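Local coordinates for actin-related protein 8 (Homo sapiens, PDB 4FO0) that binds ATP, hydrolyses it slowly without polymerising, and is a proposed core component of the INO80 chromatin remodelling complex, at residues A[183-186]-A[187-191]; A[570-573]-A[574-578]. All blocks are in the same frame, centred on the assembly; numbering follows the deposited sequence.

Contact 1. Residues A[183-186]-A[187-191]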
ATOM      1  N   HIS A 183      -0.644   3.679 -20.871  1.00 41.96           N
ATOM      2  CA  HIS A 183      -0.941   2.289 -21.206  1.00 37.03           C
ATOM      3  C   HIS A 183      -2.240   1.806 -20.550  1.00 40.26           C
ATOM      4  O   HIS A 183      -3.035   1.109 -21.174  1.00 43.82           O
ATOM      5  CB  HIS A 183       0.235   1.384 -20.810  1.00 34.35           C
ATOM      6  CG  HIS A 183      -0.030  -0.075 -21.001  1.00 42.72           C
ATOM      7  ND1 HIS A 183       0.073  -0.695 -22.228  1.00 48.01           N
ATOM      8  CD2 HIS A 183      -0.403  -1.036 -20.121  1.00 48.48           C
ATOM      9  CE1 HIS A 183      -0.221  -1.979 -22.093  1.00 48.81           C
ATOM     10  NE2 HIS A 183      -0.512  -2.212 -20.824  1.00 53.29           N
ATOM     11  N   ALA A 184      -2.460   2.175 -19.293  1.00 36.53           N
ATOM     12  CA  ALA A 184      -3.622   1.671 -18.564  1.00 41.88           C
ATOM     13  C   ALA A 184      -4.911   2.262 -19.117  1.00 47.08           C
ATOM     14  O   ALA A 184      -5.927   1.581 -19.238  1.00 46.80           O
ATOM     15  CB  ALA A 184      -3.499   1.978 -17.108  1.00 30.67           C
ATOM     16  N   ILE A 185      -4.857   3.539 -19.452  1.00 38.00           N
ATOM     17  CA  ILE A 185      -5.984   4.206 -20.074  1.00 41.92           C
ATOM     18  C   ILE A 185      -6.377   3.623 -21.440  1.00 42.56           C
ATOM     19  O   ILE A 185      -7.556   3.415 -21.684  1.00 47.07           O
ATOM     20  CB  ILE A 185      -5.740   5.713 -20.157  1.00 38.27           C
ATOM     21  CG1 ILE A 185      -5.765   6.297 -18.747  1.00 31.10           C
ATOM     22  CG2 ILE A 185      -6.801   6.383 -20.993  1.00 44.28           C
ATOM     23  CD1 ILE A 185      -4.945   7.531 -18.618  1.00 33.67           C
ATOM     24  N   GLN A 186      -5.411   3.337 -22.317  1.00 46.86           N
ATOM     25  CA  GLN A 186      -5.753   2.766 -23.624  1.00 49.07           C
ATOM     26  C   GLN A 186      -6.232   1.330 -23.485  1.00 52.46           C
ATOM     27  O   GLN A 186      -7.165   0.913 -24.167  1.00 59.64           O
ATOM     28  CB  GLN A 186      -4.576   2.731 -24.599  1.00 42.48           C
ATOM     29  CG  GLN A 186      -3.508   3.781 -24.468  1.00 78.45           C
ATOM     30  CD  GLN A 186      -2.253   3.379 -25.251  1.00104.30           C
ATOM     31  OE1 GLN A 186      -1.179   3.973 -25.094  1.00 87.45           O
ATOM     32  NE2 GLN A 186      -2.390   2.353 -26.095  1.00 94.16           N
ATOM     33  N   LYS A 187      -5.572   0.573 -22.616  1.00 38.29           N
ATOM     34  CA  LYS A 187      -5.778  -0.869 -22.541  1.00 35.97           C
ATOM     35  C   LYS A 187      -6.943  -1.317 -21.664  1.00 45.86           C
ATOM     36  O   LYS A 187      -7.648  -2.262 -22.006  1.00 60.01           O
ATOM     37  CB  LYS A 187      -4.500  -1.562 -22.078  1.00 54.99           C
ATOM     38  CG  LYS A 187      -4.619  -3.071 -21.968  1.00 64.96           C
ATOM     39  CD  LYS A 187      -3.721  -3.761 -22.990  1.00 82.04           C
ATOM     40  CE  LYS A 187      -3.388  -5.179 -22.562  1.00 71.29           C
ATOM     41  NZ  LYS A 187      -2.856  -5.189 -21.168  1.00 75.93           N
ATOM     42  N   TYR A 188      -7.150  -0.655 -20.534  1.00 48.05           N
ATOM     43  CA  TYR A 188      -8.169  -1.122 -19.600  1.00 47.52           C
ATOM     44  C   TYR A 188      -9.408  -0.248 -19.621  1.00 49.76           C
ATOM     45  O   TYR A 188     -10.525  -0.738 -19.483  1.00 57.97           O
ATOM     46  CB  TYR A 188      -7.591  -1.270 -18.189  1.00 43.26           C
ATOM     47  CG  TYR A 188      -6.437  -2.241 -18.167  1.00 52.21           C
ATOM     48  CD1 TYR A 188      -5.148  -1.818 -18.444  1.00 60.54           C
ATOM     49  CD2 TYR A 188      -6.643  -3.591 -17.914  1.00 61.37           C
ATOM     50  CE1 TYR A 188      -4.092  -2.703 -18.452  1.00 64.56           C
ATOM     51  CE2 TYR A 188      -5.592  -4.486 -17.922  1.00 67.87           C
ATOM     52  CZ  TYR A 188      -4.317  -4.036 -18.191  1.00 68.35           C
ATOM     53  OH  TYR A 188      -3.259  -4.915 -18.204  1.00 63.59           O
ATOM     54  N   LEU A 189      -9.216   1.046 -19.816  1.00 44.75           N
ATOM     55  CA  LEU A 189     -10.346   1.943 -19.893  1.00 47.43           C
ATOM     56  C   LEU A 189     -10.751   2.017 -21.351  1.00 59.90           C
ATOM     57  O   LEU A 189     -11.799   2.555 -21.695  1.00 59.06           O
ATOM     58  CB  LEU A 189      -9.963   3.327 -19.377  1.00 47.89           C
ATOM     59  CG  LEU A 189      -9.259   3.398 -18.013  1.00 53.84           C
ATOM     60  CD1 LEU A 189      -9.432   4.787 -17.419  1.00 44.11           C
ATOM     61  CD2 LEU A 189      -9.749   2.330 -17.033  1.00 41.21           C
ATOM     62  N   GLU A 190      -9.896   1.471 -22.208  1.00 58.98           N
ATOM     63  CA  GLU A 190     -10.127   1.514 -23.640  1.00 51.91           C
ATOM     64  C   GLU A 190     -10.454   2.922 -24.117  1.00 44.77           C
ATOM     65  O   GLU A 190     -11.441   3.150 -24.807  1.00 55.49           O
ATOM     66  CB  GLU A 190     -11.232   0.538 -24.017  1.00 54.14           C
ATOM     67  CG  GLU A 190     -10.869  -0.902 -23.695  1.00 62.87           C
ATOM     68  CD  GLU A 190     -11.934  -1.889 -24.127  1.00 79.36           C
ATOM     69  OE1 GLU A 190     -12.996  -1.440 -24.606  1.00 98.30           O
ATOM     70  OE2 GLU A 190     -11.714  -3.112 -23.985  1.00 94.38           O
ATOM     71  N   ILE A 191      -9.604   3.863 -23.741  1.00 43.00           N
ATOM     72  CA  ILE A 191      -9.749   5.240 -24.167  1.00 41.89           C
ATOM     73  C   ILE A 191      -8.518   5.636 -24.951  1.00 55.56           C
ATOM     74  O   ILE A 191      -7.423   5.663 -24.404  1.00 55.99           O
ATOM     75  CB  ILE A 191      -9.877   6.164 -22.961  1.00 38.45           C
ATOM     76  CG1 ILE A 191     -11.131   5.802 -22.166  1.00 43.76           C
ATOM     77  CG2 ILE A 191      -9.901   7.627 -23.389  1.00 37.42           C
ATOM     78  CD1 ILE A 191     -11.328   6.654 -20.956  1.00 40.65           C
TER
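Lys-187 CB sits over one face of the His-183 imidazole, 4.2 Å above its plane and offset toward the rim. Lys-187 CG likewise lies above one face of the Tyr-188 ring, again off-centre, while Ala-184 meets that ring edge-on, with its CA in the ring plane. The lysine chain starts with CG anti to its nitrogen (chi1 180°), which runs it alongside the histidine. Bends at chi2 and chi4 bring Lys-187 NZ to Tyr-188 OH, 3.0 Å away, for a weak hydrogen bond.

Behind these side chains the helix 170-187 is ending. Tyr-188 N donates to Ala-184 O at 2.9 Å, and Leu-189 N adds a weak second bond to the same oxygen. Glu-190 then takes a positive phi and reverses the chain, so that Ile-191 N reaches back to Ile-185 O at 2.9 Å (166° at the hydrogen). This left-handed residue makes a C-capping turn, its closing bond one residue wider than a Schellman motif's. The turn also presses Ile-185 CG2 against Ile-191 CB at 3.7 Å, on the side facing strands 17-21 and 26-31, where Ile-18 and Ile-29 continue the packing.

The chemistry divides in two: buried aliphatic groups fasten the helix end to the sheet, whereas on the polar side Lys-187 NZ lies 3.8 Å from His-183 NE2, a nearby positive charge that would probably disfavour protonation of the imidazole.

Contact 2. Residues A[570-573]-A[574-578]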
ATOM      1  N   LEU A 570     -12.847  23.715  -8.247  1.00 52.35           N
ATOM      2  CA  LEU A 570     -11.506  23.193  -8.001  1.00 46.62           C
ATOM      3  C   LEU A 570     -10.707  22.965  -9.277  1.00 43.51           C
ATOM      4  O   LEU A 570      -9.488  23.055  -9.258  1.00 46.79           O
ATOM      5  CB  LEU A 570     -11.560  21.902  -7.181  1.00 46.76           C
ATOM      6  CG  LEU A 570     -12.197  22.004  -5.788  1.00 53.02           C
ATOM      7  CD1 LEU A 570     -12.203  20.653  -5.073  1.00 40.94           C
ATOM      8  CD2 LEU A 570     -11.496  23.051  -4.944  1.00 33.59           C
ATOM      9  N   TRP A 571     -11.394  22.693 -10.384  1.00 45.51           N
ATOM     10  CA  TRP A 571     -10.718  22.342 -11.637  1.00 42.44           C
ATOM     11  C   TRP A 571      -9.657  23.339 -12.063  1.00 40.39           C
ATOM     12  O   TRP A 571      -9.886  24.545 -12.077  1.00 56.10           O
ATOM     13  CB  TRP A 571     -11.722  22.133 -12.774  1.00 38.88           C
ATOM     14  CG  TRP A 571     -12.688  21.045 -12.483  1.00 47.49           C
ATOM     15  CD1 TRP A 571     -13.985  21.186 -12.109  1.00 35.37           C
ATOM     16  CD2 TRP A 571     -12.426  19.636 -12.504  1.00 53.28           C
ATOM     17  NE1 TRP A 571     -14.560  19.951 -11.909  1.00 34.14           N
ATOM     18  CE2 TRP A 571     -13.623  18.982 -12.147  1.00 47.88           C
ATOM     19  CE3 TRP A 571     -11.300  18.866 -12.791  1.00 41.65           C
ATOM     20  CZ2 TRP A 571     -13.724  17.595 -12.066  1.00 35.82           C
ATOM     21  CZ3 TRP A 571     -11.403  17.488 -12.717  1.00 41.66           C
ATOM     22  CH2 TRP A 571     -12.603  16.868 -12.354  1.00 43.46           C
ATOM     23  N   ILE A 572      -8.488  22.820 -12.404  1.00 44.70           N
ATOM     24  CA  ILE A 572      -7.458  23.635 -13.011  1.00 37.02           C
ATOM     25  C   ILE A 572      -7.344  23.186 -14.444  1.00 42.58           C
ATOM     26  O   ILE A 572      -7.172  21.997 -14.708  1.00 53.32           O
ATOM     27  CB  ILE A 572      -6.109  23.450 -12.321  1.00 34.75           C
ATOM     28  CG1 ILE A 572      -6.187  23.916 -10.864  1.00 42.64           C
ATOM     29  CG2 ILE A 572      -5.029  24.204 -13.074  1.00 33.51           C
ATOM     30  CD1 ILE A 572      -4.917  23.666 -10.076  1.00 45.91           C
ATOM     31  N   TYR A 573      -7.445  24.133 -15.372  1.00 44.88           N
ATOM     32  CA  TYR A 573      -7.487  23.805 -16.790  1.00 39.01           C
ATOM     33  C   TYR A 573      -6.167  24.056 -17.477  1.00 44.73           C
ATOM     34  O   TYR A 573      -5.336  24.826 -16.993  1.00 51.94           O
ATOM     35  CB  TYR A 573      -8.632  24.555 -17.486  1.00 39.06           C
ATOM     36  CG  TYR A 573      -9.991  24.098 -16.997  1.00 45.86           C
ATOM     37  CD1 TYR A 573     -10.600  22.969 -17.546  1.00 46.78           C
ATOM     38  CD2 TYR A 573     -10.648  24.764 -15.957  1.00 40.21           C
ATOM     39  CE1 TYR A 573     -11.842  22.519 -17.089  1.00 49.22           C
ATOM     40  CE2 TYR A 573     -11.892  24.325 -15.491  1.00 44.16           C
ATOM     41  CZ  TYR A 573     -12.483  23.201 -16.066  1.00 52.98           C
ATOM     42  OH  TYR A 573     -13.708  22.747 -15.625  1.00 59.20           O
ATOM     43  N   GLN A 574      -5.985  23.389 -18.613  1.00 46.14           N
ATOM     44  CA  GLN A 574      -4.734  23.449 -19.357  1.00 37.32           C
ATOM     45  C   GLN A 574      -4.146  24.839 -19.517  1.00 53.48           C
ATOM     46  O   GLN A 574      -2.962  25.051 -19.239  1.00 60.22           O
ATOM     47  CB  GLN A 574      -4.916  22.852 -20.737  1.00 44.03           C
ATOM     48  CG  GLN A 574      -4.937  21.360 -20.784  1.00 52.17           C
ATOM     49  CD  GLN A 574      -4.500  20.852 -22.144  1.00 50.61           C
ATOM     50  OE1 GLN A 574      -3.600  21.420 -22.766  1.00 60.88           O
ATOM     51  NE2 GLN A 574      -5.141  19.790 -22.620  1.00 59.67           N
ATOM     52  N   ARG A 575      -4.955  25.785 -19.986  1.00 56.52           N
ATOM     53  CA  ARG A 575      -4.405  27.088 -20.323  1.00 61.03           C
ATOM     54  C   ARG A 575      -4.027  27.898 -19.093  1.00 53.68           C
ATOM     55  O   ARG A 575      -3.006  28.586 -19.092  1.00 67.57           O
ATOM     56  CB  ARG A 575      -5.314  27.877 -21.264  1.00 80.95           C
ATOM     57  CG  ARG A 575      -4.518  28.803 -22.188  1.00 96.10           C
ATOM     58  CD  ARG A 575      -5.359  29.329 -23.335  1.00110.53           C
ATOM     59  NE  ARG A 575      -6.464  30.161 -22.866  1.00137.43           N
ATOM     60  CZ  ARG A 575      -6.708  31.395 -23.294  1.00137.74           C
ATOM     61  NH1 ARG A 575      -5.924  31.950 -24.210  1.00142.14           N
ATOM     62  NH2 ARG A 575      -7.740  32.073 -22.810  1.00115.05           N
ATOM     63  N   GLU A 576      -4.827  27.799 -18.039  1.00 50.26           N
ATOM     64  CA  GLU A 576      -4.449  28.424 -16.774  1.00 62.67           C
ATOM     65  C   GLU A 576      -3.115  27.857 -16.285  1.00 63.57           C
ATOM     66  O   GLU A 576      -2.300  28.561 -15.688  1.00 60.44           O
ATOM     67  CB  GLU A 576      -5.529  28.214 -15.717  1.00 37.72           C
ATOM     68  CG  GLU A 576      -6.946  28.465 -16.226  1.00 62.53           C
ATOM     69  CD  GLU A 576      -8.021  27.978 -15.255  1.00 72.35           C
ATOM     70  OE1 GLU A 576      -9.081  28.632 -15.162  1.00 78.21           O
ATOM     71  OE2 GLU A 576      -7.814  26.941 -14.588  1.00 63.70           O
ATOM     72  N   TRP A 577      -2.887  26.580 -16.549  1.00 64.26           N
ATOM     73  CA  TRP A 577      -1.651  25.958 -16.147  1.00 54.73           C
ATOM     74  C   TRP A 577      -0.506  26.429 -16.985  1.00 60.53           C
ATOM     75  O   TRP A 577       0.520  26.892 -16.458  1.00 50.39           O
ATOM     76  CB  TRP A 577      -1.753  24.447 -16.220  1.00 45.54           C
ATOM     77  CG  TRP A 577      -0.514  23.782 -15.698  1.00 39.29           C
ATOM     78  CD1 TRP A 577       0.504  23.196 -16.428  1.00 41.70           C
ATOM     79  CD2 TRP A 577      -0.104  23.649 -14.301  1.00 49.71           C
ATOM     80  NE1 TRP A 577       1.479  22.716 -15.604  1.00 41.44           N
ATOM     81  CE2 TRP A 577       1.176  22.954 -14.316  1.00 48.82           C
ATOM     82  CE3 TRP A 577      -0.655  24.013 -13.087  1.00 37.50           C
ATOM     83  CZ2 TRP A 577       1.854  22.647 -13.157  1.00 44.21           C
ATOM     84  CZ3 TRP A 577       0.040  23.700 -11.924  1.00 46.58           C
ATOM     85  CH2 TRP A 577       1.265  23.034 -11.961  1.00 48.05           C
ATOM     86  N   GLN A 578      -0.651  26.313 -18.297  1.00 51.89           N
ATOM     87  CA  GLN A 578       0.381  26.748 -19.221  1.00 45.72           C
ATOM     88  C   GLN A 578       0.816  28.163 -18.893  1.00 50.34           C
ATOM     89  O   GLN A 578       1.980  28.516 -19.039  1.00 61.08           O
ATOM     90  CB  GLN A 578      -0.142  26.690 -20.650  1.00 61.58           C
ATOM     91  CG  GLN A 578       0.935  26.789 -21.709  1.00 65.41           C
ATOM     92  CD  GLN A 578       0.491  26.207 -23.034  1.00105.69           C
ATOM     93  OE1 GLN A 578      -0.683  25.903 -23.228  1.00 92.13           O
ATOM     94  NE2 GLN A 578       1.433  26.048 -23.954  1.00107.12           N
TER
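Glu-576 turns its CG beside its own nitrogen (chi1 -45°) and stays extended beyond it, and this sends the carboxylate back along Tyr-573, the two side chains lying side by side. Glu-576 OE2 accepts a hydrogen bond from Tyr-573 N at 2.9 Å, nearly straight (173° at the hydrogen), although the donor stands 42° out of the carboxylate plane. Glu-576 OE2 also lies at the edge of the phenol ring, 3.8 Å from Tyr-573 CD2. A second grip on OE2 comes from Arg-588, whose NH1 forms a salt bridge with it and also bonds Trp-571 O.

Trp-577, with CG anti to its nitrogen, goes another way: its CE3 approaches Ile-572 CG2 at 4.4 Å, its NE1 bonds Asn-219 OD1, and residues of helix 211-225 pack against the indole. Trp-577 N, 3.0 Å from Tyr-573 O, makes the first i to i+4 hydrogen bond of helix 574-580.

An alanine in place of Glu-576 would probably leave the Tyr-573 N-H without its acceptor and Arg-588 without its carboxylate mate.

Tyr-573 is the N-cap, and a glutamate three residues on that accepts its N-H is one half of a capping box; a tyrosine cannot supply the usual reciprocal bond from a short polar side chain. The cap marks the change from strand 572-573, antiparallel to strand 229-234, into a C-terminal helix of the actin fold.

From the N terminus, the chain first lays down strands 17-21 and 26-31, and the helix 170-187 later packs its end on them; contact 1 is the turn that stops this helix and sends the chain on toward strand 200-205. After strand 229-234, the chain builds the second sheet before returning near the C terminus with strand 572-573, where contact 2 starts helix 574-580. Both contacts are local, so neither closes a long loop; they come in series, neither nested nor crossed. The nearest atoms of contact 1 and contact 2 are about 13 Å apart. Through strands 17-21, 200-205 and 229-234, one mixed sheet connects the helix end to the helix start.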